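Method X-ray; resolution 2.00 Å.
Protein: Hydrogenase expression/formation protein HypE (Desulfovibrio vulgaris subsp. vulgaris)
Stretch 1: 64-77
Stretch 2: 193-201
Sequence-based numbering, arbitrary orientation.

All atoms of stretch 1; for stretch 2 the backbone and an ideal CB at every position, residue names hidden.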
# COMPACT_ATOMS: atom_id res chain seq x y z
N PHE A 64 16.14 2.26 -12.96
CA PHE A 64 17.49 2.48 -12.45
C PHE A 64 18.04 3.82 -12.97
O PHE A 64 17.87 4.16 -14.14
CB PHE A 64 18.43 1.32 -12.84
CG PHE A 64 17.99 -0.04 -12.30
CD1 PHE A 64 18.23 -0.40 -10.98
CD2 PHE A 64 17.32 -0.94 -13.13
CE1 PHE A 64 17.79 -1.63 -10.47
CE2 PHE A 64 16.89 -2.18 -12.63
CZ PHE A 64 17.12 -2.53 -11.29
N PHE A 65 18.70 4.56 -12.08
CA PHE A 65 19.27 5.89 -12.38
C PHE A 65 20.46 6.14 -11.45
O PHE A 65 20.59 5.45 -10.45
CB PHE A 65 18.20 6.99 -12.23
CG PHE A 65 17.26 6.78 -11.07
CD1 PHE A 65 17.55 7.30 -9.81
CD2 PHE A 65 16.07 6.06 -11.23
CE1 PHE A 65 16.68 7.11 -8.73
CE2 PHE A 65 15.20 5.85 -10.16
CZ PHE A 65 15.51 6.37 -8.90
N PRO A 66 21.37 7.08 -11.80
CA PRO A 66 22.43 7.43 -10.85
C PRO A 66 21.87 7.77 -9.46
O PRO A 66 20.98 8.62 -9.35
CB PRO A 66 23.07 8.65 -11.50
CG PRO A 66 22.91 8.40 -12.95
CD PRO A 66 21.53 7.81 -13.07
N GLY A 67 22.38 7.10 -8.43
CA GLY A 67 22.04 7.41 -7.05
C GLY A 67 20.84 6.68 -6.47
O GLY A 67 20.52 6.83 -5.29
N GLY A 68 20.13 5.90 -7.30
CA GLY A 68 19.05 5.11 -6.76
C GLY A 68 18.33 4.22 -7.75
O GLY A 68 18.81 3.99 -8.87
N ASP A 69 17.17 3.73 -7.32
CA ASP A 69 16.27 2.99 -8.17
C ASP A 69 14.87 3.00 -7.55
O ASP A 69 14.68 3.59 -6.48
CB ASP A 69 16.79 1.56 -8.45
CG ASP A 69 17.03 0.73 -7.18
OD1 ASP A 69 16.14 0.68 -6.29
OD2 ASP A 69 18.11 0.10 -7.09
N ILE A 70 13.90 2.37 -8.22
CA ILE A 70 12.51 2.31 -7.69
C ILE A 70 12.41 1.66 -6.29
O ILE A 70 11.55 2.03 -5.49
CB ILE A 70 11.55 1.64 -8.71
CG1 ILE A 70 10.08 1.92 -8.35
CG2 ILE A 70 11.84 0.14 -8.85
CD1 ILE A 70 9.10 1.46 -9.40
N GLY A 71 13.30 0.71 -6.00
CA GLY A 71 13.34 0.08 -4.68
C GLY A 71 13.86 1.00 -3.59
O GLY A 71 13.34 1.05 -2.49
N THR A 72 14.90 1.73 -3.92
CA THR A 72 15.46 2.71 -3.04
C THR A 72 14.38 3.81 -2.76
O THR A 72 14.15 4.20 -1.61
CB THR A 72 16.75 3.22 -3.73
OG1 THR A 72 17.91 2.96 -2.92
CG2 THR A 72 16.66 4.60 -4.22
N LEU A 73 13.71 4.28 -3.82
CA LEU A 73 12.61 5.25 -3.68
C LEU A 73 11.46 4.69 -2.82
O LEU A 73 10.94 5.39 -1.92
CB LEU A 73 12.08 5.64 -5.07
CG LEU A 73 12.42 7.00 -5.70
CD1 LEU A 73 13.78 7.57 -5.30
CD2 LEU A 73 12.19 7.03 -7.24
N ALA A 74 11.07 3.45 -3.10
CA ALA A 74 9.96 2.80 -2.40
C ALA A 74 10.17 2.75 -0.87
O ALA A 74 9.24 3.03 -0.10
CB ALA A 74 9.72 1.42 -2.98
N VAL A 75 11.39 2.42 -0.44
CA VAL A 75 11.71 2.44 1.00
C VAL A 75 11.92 3.87 1.57
O VAL A 75 11.23 4.27 2.51
CB VAL A 75 12.88 1.48 1.33
CG1 VAL A 75 13.31 1.62 2.78
CG2 VAL A 75 12.45 0.03 1.05
N HIS A 76 12.88 4.61 1.01
CA HIS A 76 13.22 5.96 1.52
C HIS A 76 12.02 6.91 1.57
O HIS A 76 11.80 7.60 2.57
CB HIS A 76 14.35 6.61 0.69
CG HIS A 76 15.65 5.86 0.74
ND1 HIS A 76 16.59 5.93 -0.27
CD2 HIS A 76 16.15 5.01 1.67
CE1 HIS A 76 17.62 5.16 0.04
NE2 HIS A 76 17.37 4.59 1.21
N GLY A 77 11.25 6.94 0.49
CA GLY A 77 10.13 7.91 0.38
C GLY A 77 9.10 7.67 1.48
O GLY A 77 8.54 8.62 2.05
N UNK A 193 28.28 14.96 -10.92
CA UNK A 193 27.69 15.68 -9.80
C UNK A 193 26.17 15.53 -9.66
O UNK A 193 25.59 15.84 -8.61
CB UNK A 193 28.03 17.17 -9.93
N UNK A 194 25.53 15.05 -10.72
CA UNK A 194 24.08 15.04 -10.81
C UNK A 194 23.52 13.64 -10.67
O UNK A 194 23.58 12.83 -11.60
CB UNK A 194 23.63 15.65 -12.14
N UNK A 195 22.96 13.35 -9.50
CA UNK A 195 22.29 12.08 -9.28
C UNK A 195 21.14 12.22 -8.29
O UNK A 195 21.01 13.26 -7.63
CB UNK A 195 23.29 11.04 -8.78
N UNK A 196 20.31 11.18 -8.20
CA UNK A 196 19.25 11.15 -7.22
C UNK A 196 19.81 11.28 -5.82
O UNK A 196 20.93 10.85 -5.53
CB UNK A 196 18.43 9.86 -7.35
N UNK A 197 19.00 11.89 -4.95
CA UNK A 197 19.36 12.10 -3.56
C UNK A 197 18.60 11.12 -2.66
O UNK A 197 18.60 11.27 -1.44
CB UNK A 197 19.07 13.54 -3.15
N UNK A 198 17.96 10.14 -3.28
CA UNK A 198 17.15 9.15 -2.56
C UNK A 198 17.88 8.72 -1.29
O UNK A 198 18.95 8.12 -1.35
CB UNK A 198 16.85 7.94 -3.44
N UNK A 199 17.31 9.09 -0.15
CA UNK A 199 17.94 8.79 1.14
C UNK A 199 16.90 8.88 2.23
O UNK A 199 15.96 9.67 2.16
CB UNK A 199 19.10 9.74 1.43
N UNK A 200 17.12 8.09 3.26
CA UNK A 200 16.28 8.04 4.45
C UNK A 200 16.61 9.16 5.42
O UNK A 200 17.76 9.35 5.77
CB UNK A 200 16.43 6.69 5.15
N UNK A 201 15.58 9.86 5.89
CA UNK A 201 15.74 11.03 6.76
C UNK A 201 15.23 10.81 8.18
O UNK A 201 15.19 11.74 8.97
CB UNK A 201 15.01 12.23 6.15

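Positions 193 and 194 lie at a distance from stretch 1. At 193 nothing of that stretch comes within 5.5 Å of the ideal CB, so the contact sets no requirement; the residue is Asp 193. The CB of 194 points sideways and is equally unconstrained, leaving many side chains possible. Val 194 is found there.

At 195 the CA-to-CB bond points toward the turn formed by Phe 65 to Gly 68. The ideal CB sits 3.4 Å from Pro 66 O and 4.1 Å from Gly 67 N, but the space beyond is open on the stretch 1 side, so a small side chain or a longer one leading away would both suit, cysteine among several. The residue is Cys 195, with chi1 in the p well; its CB packs on Pro 66 CB at 3.6 Å, an apolar contact at the second residue of the turn, and SG leads off into the open space.

Position 196 is held by its backbone: its N donates to Pro 66 O over 2.9 Å. The ideal CB points toward stretch 1, 3.5 Å from both Pro 66 O and Phe 65 CE1, and the absence of a side chain at Gly 67 lets the two chains run close, with Gly 67 CA 3.9 Å from the carbonyl O of 196. A small residue, alanine or serine for instance, fits this narrow site. It is Ser 196, whose CB meets the edge of the Phe 65 ring. Its OG, in the t rotamer, reaches forward along its own segment and accepts from the N of 198 at 3.2 Å, bracing the bend between them.

The CB of 197 points away, so stretch 1 exerts no selection. Asp 197 uses its carboxylate elsewhere in the structure.

Position 198 points directly at the helix. Its ideal CB lies 3.4 Å from Thr 72 CG2, 3.6 Å from Leu 73 CD1 and 3.8 Å from His 76 ND1, leaving little room but offering an imidazole nitrogen. A short polar side chain answers both conditions; serine is the natural candidate, while alanine would fit but leave the nitrogen without this partner. In Ser 198, chi1 is t and OG forms a 2.8 Å hydrogen bond with His 76 ND1, in which either atom could be the donor. Beside this contact, water 1 donates to Gly 67 O (2.7 Å) and to Ser 198 O (3.0 Å), bridging the two backbones.

At 199 the CA lies over one face of the His 76 ring while the CB points away, so many residues could be accommodated. Ala 199 is found; its methyl adds little.

The backbone N of 200 covers that same face, while its CB points sideways, 3.9 Å from His 76 CD2. Small or polar side chains would suit; Ser 200 brings OG to 3.2 Å from His 76 CD2.

Position 201 also points sideways, beyond reach of stretch 1, which sets no preference. It directly precedes a helix, where Ser, Thr, Asp or Asn is common; Leu 201 sits there without a side-chain cap.

Stretch 2, residues 193-201: DVCSDSASL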
# COMPACT_ATOMS: atom_id res chain seq x y z
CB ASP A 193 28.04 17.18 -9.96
CG ASP A 193 28.11 17.91 -8.64
OD1 ASP A 193 28.31 17.26 -7.59
OD2 ASP A 193 27.98 19.14 -8.65
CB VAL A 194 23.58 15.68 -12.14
CG1 VAL A 194 22.05 15.64 -12.23
CG2 VAL A 194 24.09 17.13 -12.28
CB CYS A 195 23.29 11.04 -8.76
SG CYS A 195 24.10 11.53 -7.26
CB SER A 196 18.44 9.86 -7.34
OG SER A 196 17.37 9.84 -6.41
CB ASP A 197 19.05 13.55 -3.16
CG ASP A 197 17.59 13.95 -3.43
OD1 ASP A 197 16.82 13.21 -4.09
OD2 ASP A 197 17.22 15.03 -2.95
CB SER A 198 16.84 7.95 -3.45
OG SER A 198 15.95 7.04 -2.80
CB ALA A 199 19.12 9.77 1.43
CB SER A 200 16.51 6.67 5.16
OG SER A 200 15.54 5.78 4.67
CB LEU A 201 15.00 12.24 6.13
CG LEU A 201 15.42 12.69 4.73
CD1 LEU A 201 14.52 13.83 4.25
CD2 LEU A 201 16.89 13.07 4.71
O HOH W 1 19.80 5.76 -2.96
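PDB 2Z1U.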